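Local coordinates for 2-hydroxy-3-oxopropionate reductase (Polaromonas sp. JS666, PDB 4DLL), which probably catalyses the NAD(P)H-dependent reduction of 2-hydroxy-3-oxopropanoate (tartronate semialdehyde) to D-glycerate, at residues A111-D122 with L138-P149; A124-A135 with H192-L200. One frame throughout, in Å; residues are numbered along the deposited sequence.

Contact 1 (A111-D122 with L138-P149); sequences AAAMKPGSLFLD and LGALGIAHLDTP
The rings of Phe120 and His145 lie side by side on neighbouring strands, their planes inclined by 25° but slid apart, so that they barely overlap with centroids 5.5 Å from each other. The nearest atoms are Phe120 CD1 and His145 CD2, at 3.5 Å. Asp122 OD2 sits in plane at the edge of the phenyl ring, and Leu138 CD1 takes the equivalent place at the edge of the imidazole. With CG anti to the backbone N (chi1 179°), the Phe120 ring runs crosswise to Leu138, whose CD1 meets Phe120 CG at 3.8 Å. His145 NE2 is buried here and finds no partner in the model.

These side chains fill the face covered by helices 128-140 and 98-107 in a beta-alpha-beta unit of the Rossmann type: strand 119-122, helix 128-140 and strand 144-151. The two strands run parallel. Phe120 N donates to Ala144 O at 3.0 Å, and Asp122 N to Leu146 O, with 172° at the hydrogen. Leu146 N and Thr148 N return bonds to Phe120 O and Asp122 O. On the opposite face of the sheet, Leu119 CG rests on Ala144 CB, and Leu146 CD1 meets Leu119 CD2 at 3.8 Å; helix 170-183 packs on this face.

Ahead of strand 144-151, Gly142 with its positive phi ends helix 128-140 in a Schellman motif. Ile143 then splits its branches: CD1 presses on Ala111 O, while CG2 meets CE of Met114, a selenomethionine, at a tight 3.4 Å. Ala111 CB in turn touches Leu138 CD2 at 3.6 Å.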
# COMPACT_ATOMS: atom_id res chain seq x y z
N ALA A 111 7.04 35.35 -15.77
CA ALA A 111 5.67 35.80 -15.56
C ALA A 111 5.41 37.06 -16.35
O ALA A 111 4.38 37.19 -17.03
CB ALA A 111 5.38 36.02 -14.08
N ALA A 112 6.38 37.98 -16.28
CA ALA A 112 6.30 39.29 -16.93
C ALA A 112 6.06 39.11 -18.41
O ALA A 112 5.26 39.84 -18.99
CB ALA A 112 7.60 40.07 -16.70
N ALA A 113 6.71 38.11 -18.98
CA ALA A 113 6.69 37.88 -20.42
C ALA A 113 5.55 37.01 -20.99
O ALA A 113 5.32 37.02 -22.19
CB ALA A 113 8.04 37.36 -20.87
N MSE A 114 4.81 36.29 -20.15
CA MSE A 114 3.71 35.46 -20.69
C MSE A 114 2.52 36.24 -21.29
O MSE A 114 2.12 37.28 -20.78
CB MSE A 114 3.24 34.43 -19.66
CG MSE A 114 4.24 33.26 -19.43
SE MSE A 114 3.74 32.13 -17.81
CE MSE A 114 1.95 31.35 -18.38
N LYS A 115 1.98 35.70 -22.38
CA LYS A 115 0.71 36.09 -23.04
C LYS A 115 -0.43 36.37 -22.08
O LYS A 115 -0.48 35.80 -21.01
CB LYS A 115 0.21 34.94 -23.91
CG LYS A 115 0.63 34.94 -25.37
CD LYS A 115 -0.38 34.14 -26.25
CE LYS A 115 -0.01 32.66 -26.37
NZ LYS A 115 -0.26 32.02 -27.73
N PRO A 116 -1.37 37.24 -22.48
CA PRO A 116 -2.63 37.18 -21.75
C PRO A 116 -3.38 35.91 -22.21
O PRO A 116 -3.16 35.41 -23.32
CB PRO A 116 -3.35 38.48 -22.18
CG PRO A 116 -2.37 39.25 -23.04
CD PRO A 116 -1.43 38.21 -23.58
N GLY A 117 -4.20 35.35 -21.33
CA GLY A 117 -4.91 34.07 -21.61
C GLY A 117 -4.09 32.78 -21.42
O GLY A 117 -4.62 31.69 -21.47
N SER A 118 -2.79 32.90 -21.20
CA SER A 118 -1.95 31.74 -21.14
C SER A 118 -2.15 31.06 -19.77
O SER A 118 -2.61 31.69 -18.81
CB SER A 118 -0.47 32.14 -21.36
OG SER A 118 -0.04 33.03 -20.33
N LEU A 119 -1.70 29.82 -19.66
CA LEU A 119 -1.82 29.05 -18.44
C LEU A 119 -0.45 28.58 -17.98
O LEU A 119 0.37 28.20 -18.81
CB LEU A 119 -2.69 27.80 -18.68
CG LEU A 119 -4.15 27.87 -18.22
CD1 LEU A 119 -4.99 28.72 -19.23
CD2 LEU A 119 -4.77 26.50 -18.00
N PHE A 120 -0.24 28.57 -16.67
CA PHE A 120 0.95 28.06 -16.06
C PHE A 120 0.61 26.82 -15.24
O PHE A 120 -0.21 26.89 -14.37
CB PHE A 120 1.58 29.12 -15.19
CG PHE A 120 2.84 28.69 -14.48
CD1 PHE A 120 2.77 28.13 -13.20
CD2 PHE A 120 4.08 28.93 -15.02
CE1 PHE A 120 3.92 27.75 -12.47
CE2 PHE A 120 5.26 28.56 -14.33
CZ PHE A 120 5.18 27.96 -13.04
N LEU A 121 1.24 25.70 -15.57
CA LEU A 121 1.02 24.40 -14.93
C LEU A 121 2.23 24.13 -14.08
O LEU A 121 3.32 23.94 -14.63
CB LEU A 121 0.87 23.29 -15.99
CG LEU A 121 -0.56 22.85 -16.34
CD1 LEU A 121 -1.50 23.98 -16.59
CD2 LEU A 121 -0.60 21.89 -17.51
N ASP A 122 2.05 24.13 -12.76
CA ASP A 122 3.14 23.74 -11.88
C ASP A 122 3.06 22.29 -11.47
O ASP A 122 2.14 21.87 -10.77
CB ASP A 122 3.32 24.66 -10.67
CG ASP A 122 4.76 24.57 -10.12
OD1 ASP A 122 5.43 23.52 -10.37
OD2 ASP A 122 5.25 25.56 -9.49
N LEU A 138 0.55 35.49 -10.34
CA LEU A 138 0.19 35.34 -11.77
C LEU A 138 -1.20 35.88 -12.08
O LEU A 138 -1.41 36.52 -13.12
CB LEU A 138 0.35 33.90 -12.29
CG LEU A 138 1.68 33.21 -12.00
CD1 LEU A 138 1.78 31.84 -12.61
CD2 LEU A 138 2.87 34.04 -12.42
N GLY A 139 -2.17 35.60 -11.23
CA GLY A 139 -3.51 36.15 -11.43
C GLY A 139 -3.44 37.68 -11.45
O GLY A 139 -4.04 38.32 -12.32
N ALA A 140 -2.65 38.26 -10.53
CA ALA A 140 -2.38 39.73 -10.56
C ALA A 140 -2.08 40.14 -12.00
O ALA A 140 -2.45 41.22 -12.43
CB ALA A 140 -1.17 40.10 -9.65
N LEU A 141 -1.44 39.25 -12.76
CA LEU A 141 -0.94 39.60 -14.09
C LEU A 141 -1.79 39.05 -15.24
O LEU A 141 -1.35 39.09 -16.37
CB LEU A 141 0.52 39.16 -14.23
CG LEU A 141 1.57 39.87 -13.35
CD1 LEU A 141 2.94 39.23 -13.46
CD2 LEU A 141 1.67 41.36 -13.67
N GLY A 142 -2.99 38.55 -14.97
CA GLY A 142 -3.85 37.98 -16.04
C GLY A 142 -3.47 36.55 -16.47
O GLY A 142 -3.87 36.05 -17.54
N ILE A 143 -2.70 35.87 -15.65
CA ILE A 143 -2.23 34.52 -16.00
C ILE A 143 -2.77 33.52 -14.99
O ILE A 143 -2.57 33.67 -13.76
CB ILE A 143 -0.68 34.38 -16.00
CG1 ILE A 143 0.01 35.46 -16.83
CG2 ILE A 143 -0.26 33.00 -16.45
CD1 ILE A 143 1.38 35.75 -16.27
N ALA A 144 -3.43 32.51 -15.54
CA ALA A 144 -3.98 31.37 -14.83
C ALA A 144 -2.88 30.44 -14.32
O ALA A 144 -1.81 30.38 -14.86
CB ALA A 144 -5.02 30.55 -15.78
N HIS A 145 -3.20 29.69 -13.30
CA HIS A 145 -2.28 28.81 -12.62
C HIS A 145 -3.11 27.60 -12.23
O HIS A 145 -4.21 27.75 -11.73
CB HIS A 145 -1.81 29.50 -11.36
CG HIS A 145 -0.72 28.79 -10.62
ND1 HIS A 145 -0.97 27.78 -9.71
CD2 HIS A 145 0.62 29.01 -10.58
CE1 HIS A 145 0.17 27.37 -9.20
NE2 HIS A 145 1.15 28.09 -9.71
N LEU A 146 -2.59 26.40 -12.50
CA LEU A 146 -3.07 25.20 -11.84
C LEU A 146 -1.88 24.55 -11.24
O LEU A 146 -0.78 24.75 -11.76
CB LEU A 146 -3.59 24.19 -12.84
CG LEU A 146 -4.93 24.47 -13.38
CD1 LEU A 146 -4.64 25.48 -14.38
CD2 LEU A 146 -5.28 23.15 -14.03
N ASP A 147 -2.09 23.72 -10.24
CA ASP A 147 -0.97 23.02 -9.64
C ASP A 147 -1.32 21.59 -9.94
O ASP A 147 -2.40 21.12 -9.53
CB ASP A 147 -0.75 23.34 -8.12
CG ASP A 147 -2.02 23.25 -7.28
OD1 ASP A 147 -2.99 24.04 -7.51
OD2 ASP A 147 -2.05 22.41 -6.36
N THR A 148 -0.46 20.94 -10.72
CA THR A 148 -0.75 19.66 -11.32
C THR A 148 0.37 18.64 -11.14
O THR A 148 0.98 18.17 -12.13
CB THR A 148 -1.19 19.80 -12.83
OG1 THR A 148 -0.08 20.11 -13.66
CG2 THR A 148 -2.24 20.91 -13.00
N PRO A 149 0.69 18.30 -9.87
CA PRO A 149 1.66 17.18 -9.63
C PRO A 149 1.19 15.83 -10.07
O PRO A 149 -0.04 15.60 -10.23
CB PRO A 149 1.83 17.18 -8.12
CG PRO A 149 0.61 17.85 -7.62
CD PRO A 149 0.23 18.88 -8.61

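Contact 2 (A124-A135 with H192-L200); sequences ASITPREARDHA and HGSGQLTKL
The start of helix 194-222, the long helix leading out of the Rossmann domain, packs against helix 128-140; segments 128-135 and 194-200 of these helices run nearly antiparallel (166°), their axes 8.5 Å apart at closest approach. Gly193 at its N-cap, with Gly195 and Lys199, fits a Gly-x-Gly-x-x-x-Lys pattern found near the active site in related beta-hydroxyacid dehydrogenases. Gly193 lets the chains close in: its CA lies 3.8 Å from Ala131 CB, and its O 3.3 Å from Pro128 CB. Leu200 CD1 reaches Pro128 CD at 3.7 Å. At the other end Ala135 CB sits over one face of the His192 ring, 3.7 Å from its centroid, a CH-pi contact. Gln196, bent at chi2 (-69°), tucks its amide among the carbonyls of Ala124 and Ile126. Cutting Gln196 back to an alanine is likely to leave those two carbonyls without the amide beside them and to open a gap by Ala131 CB. Thr127 and Glu130 close a capping box at the start of helix 128-140. Helix 262-278 flanks the pair, Thr275 touching Pro128 and Leu200 and Glu278 bridging to Arg132, while Phe219 of the second subunit packs on Leu200.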
# COMPACT_ATOMS: atom_id res chain seq x y z
N ALA A 124 6.21 20.91 -10.49
CA ALA A 124 7.20 20.86 -9.38
C ALA A 124 6.54 20.45 -8.01
O ALA A 124 5.35 20.67 -7.79
CB ALA A 124 7.87 22.18 -9.27
N SER A 125 7.28 19.79 -7.12
CA SER A 125 6.76 19.60 -5.75
C SER A 125 7.06 20.90 -4.97
O SER A 125 8.20 21.39 -4.94
CB SER A 125 7.31 18.31 -5.05
OG SER A 125 6.51 17.14 -5.32
N ILE A 126 6.01 21.47 -4.38
CA ILE A 126 6.00 22.88 -3.94
C ILE A 126 4.88 22.91 -2.91
O ILE A 126 3.93 22.14 -3.04
CB ILE A 126 5.76 23.81 -5.20
CG1 ILE A 126 7.07 24.46 -5.61
CG2 ILE A 126 4.74 24.93 -4.98
CD1 ILE A 126 6.87 25.64 -6.53
N THR A 127 4.98 23.75 -1.87
CA THR A 127 4.01 23.64 -0.75
C THR A 127 2.69 24.20 -1.20
O THR A 127 2.70 25.14 -2.00
CB THR A 127 4.47 24.41 0.52
OG1 THR A 127 4.88 25.73 0.16
CG2 THR A 127 5.65 23.64 1.21
N PRO A 128 1.57 23.67 -0.70
CA PRO A 128 0.33 24.31 -1.15
C PRO A 128 0.31 25.84 -0.87
O PRO A 128 -0.19 26.61 -1.71
CB PRO A 128 -0.76 23.56 -0.38
CG PRO A 128 -0.18 22.31 0.08
CD PRO A 128 1.31 22.59 0.26
N ARG A 129 0.95 26.29 0.24
CA ARG A 129 1.11 27.74 0.53
C ARG A 129 1.81 28.45 -0.63
O ARG A 129 1.34 29.48 -1.12
CB ARG A 129 1.84 28.00 1.85
CG ARG A 129 1.81 29.49 2.29
CD ARG A 129 2.91 29.81 3.32
NE ARG A 129 4.26 29.85 2.73
CZ ARG A 129 4.72 30.79 1.88
NH1 ARG A 129 3.96 31.81 1.46
NH2 ARG A 129 5.96 30.70 1.44
N GLU A 130 2.89 27.85 -1.10
CA GLU A 130 3.58 28.38 -2.27
C GLU A 130 2.74 28.37 -3.54
O GLU A 130 2.77 29.35 -4.31
CB GLU A 130 4.88 27.62 -2.51
CG GLU A 130 6.05 28.14 -1.68
CD GLU A 130 7.22 27.18 -1.68
OE1 GLU A 130 7.02 25.96 -1.49
OE2 GLU A 130 8.36 27.64 -1.86
N ALA A 131 2.01 27.27 -3.78
CA ALA A 131 1.10 27.22 -4.95
C ALA A 131 0.07 28.35 -4.87
O ALA A 131 -0.17 28.99 -5.90
CB ALA A 131 0.40 25.85 -5.09
N ARG A 132 -0.55 28.57 -3.71
CA ARG A 132 -1.58 29.65 -3.61
C ARG A 132 -0.99 31.06 -3.85
O ARG A 132 -1.61 31.88 -4.55
CB ARG A 132 -2.41 29.59 -2.29
CG ARG A 132 -3.28 28.32 -2.08
CD ARG A 132 -4.08 28.37 -0.78
NE ARG A 132 -3.22 28.61 0.38
CZ ARG A 132 -2.67 27.68 1.18
NH1 ARG A 132 -2.89 26.37 0.99
NH2 ARG A 132 -1.90 28.07 2.21
N ASP A 133 0.18 31.32 -3.26
CA ASP A 133 1.01 32.52 -3.47
C ASP A 133 1.37 32.77 -4.95
O ASP A 133 1.19 33.88 -5.48
CB ASP A 133 2.25 32.39 -2.56
CG ASP A 133 3.27 33.53 -2.70
OD1 ASP A 133 2.87 34.72 -2.79
OD2 ASP A 133 4.50 33.24 -2.65
N HIS A 134 1.84 31.73 -5.65
CA HIS A 134 2.13 31.84 -7.09
C HIS A 134 0.88 32.04 -7.92
O HIS A 134 0.85 32.82 -8.86
CB HIS A 134 2.92 30.62 -7.60
CG HIS A 134 4.24 30.46 -6.96
ND1 HIS A 134 5.02 29.35 -7.13
CD2 HIS A 134 4.90 31.26 -6.08
CE1 HIS A 134 6.12 29.47 -6.41
NE2 HIS A 134 6.08 30.62 -5.77
N ALA A 135 -0.18 31.36 -7.54
CA ALA A 135 -1.47 31.54 -8.19
C ALA A 135 -2.00 33.00 -8.03
O ALA A 135 -2.53 33.58 -8.99
CB ALA A 135 -2.44 30.55 -7.61
N HIS A 192 -6.69 26.25 -6.02
CA HIS A 192 -5.22 26.45 -5.94
C HIS A 192 -4.62 25.83 -4.68
O HIS A 192 -5.13 26.06 -3.60
CB HIS A 192 -4.81 27.93 -6.01
CG HIS A 192 -5.44 28.70 -7.13
ND1 HIS A 192 -5.29 28.37 -8.46
CD2 HIS A 192 -6.19 29.83 -7.11
CE1 HIS A 192 -5.92 29.25 -9.22
NE2 HIS A 192 -6.50 30.14 -8.42
N GLY A 193 -3.56 25.02 -4.86
CA GLY A 193 -2.80 24.38 -3.80
C GLY A 193 -3.32 23.01 -3.45
O GLY A 193 -2.61 22.24 -2.84
N SER A 194 -4.55 22.71 -3.89
CA SER A 194 -5.14 21.39 -3.73
C SER A 194 -4.37 20.20 -4.37
O SER A 194 -4.36 19.10 -3.81
CB SER A 194 -6.54 21.42 -4.32
OG SER A 194 -7.46 21.87 -3.36
N GLY A 195 -3.75 20.42 -5.52
CA GLY A 195 -2.98 19.42 -6.19
C GLY A 195 -1.78 19.16 -5.32
O GLY A 195 -1.48 18.02 -5.01
N GLN A 196 -1.08 20.22 -4.90
CA GLN A 196 0.10 19.99 -4.02
C GLN A 196 -0.28 19.29 -2.74
O GLN A 196 0.46 18.47 -2.21
CB GLN A 196 0.87 21.26 -3.70
CG GLN A 196 1.37 21.95 -4.93
CD GLN A 196 2.47 21.18 -5.66
OE1 GLN A 196 2.83 21.52 -6.79
NE2 GLN A 196 2.98 20.14 -5.04
N LEU A 197 -1.48 19.57 -2.28
CA LEU A 197 -1.91 18.96 -1.05
C LEU A 197 -2.20 17.51 -1.27
O LEU A 197 -1.96 16.71 -0.38
CB LEU A 197 -3.14 19.69 -0.53
CG LEU A 197 -3.80 19.16 0.71
CD1 LEU A 197 -3.26 19.97 1.89
CD2 LEU A 197 -5.31 19.31 0.54
N THR A 198 -2.80 17.17 -2.43
CA THR A 198 -3.10 15.75 -2.72
C THR A 198 -1.77 15.08 -2.97
O THR A 198 -1.54 13.99 -2.53
CB THR A 198 -4.08 15.59 -3.91
OG1 THR A 198 -5.27 16.28 -3.58
CG2 THR A 198 -4.46 14.14 -4.18
N LYS A 199 -0.88 15.77 -3.67
CA LYS A 199 0.47 15.31 -3.77
C LYS A 199 1.14 14.91 -2.40
O LYS A 199 1.80 13.87 -2.36
CB LYS A 199 1.34 16.17 -4.63
CG LYS A 199 2.80 15.62 -4.83
CD LYS A 199 2.96 14.21 -5.58
CE LYS A 199 4.38 14.07 -6.20
NZ LYS A 199 4.66 12.65 -6.41
N LEU A 200 0.90 15.64 -1.32
CA LEU A 200 1.68 15.38 -0.06
C LEU A 200 0.97 14.21 0.64
O LEU A 200 1.62 13.32 1.16
CB LEU A 200 1.73 16.63 0.89
CG LEU A 200 2.53 17.85 0.49
CD1 LEU A 200 2.21 19.18 1.33
CD2 LEU A 200 4.04 17.50 0.44
O HOH W 1 -4.32 24.96 -0.52

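Overall arrangement
Contact 1 and contact 2, with centres 14 Å apart, share helix 128-140: contact 1 joins the strands on either side of it in sequence, and contact 2 lays the next domain's long helix against it. Asp147 ties them together. From the second strand of contact 1 its carboxylate reaches the start of helix 194-222, OD1 lying 2.9 Å from Gly193 N and OD2 2.8 Å from Gln196 N, both probable hydrogen bonds. Those backbone N-H groups would probably stabilise its negative charge. Lys199 of contact 2, which bonds to Val150 O, falls where related beta-hydroxyacid dehydrogenases keep their active-site lysine, so contact 2 probably lies beside the catalytic cleft.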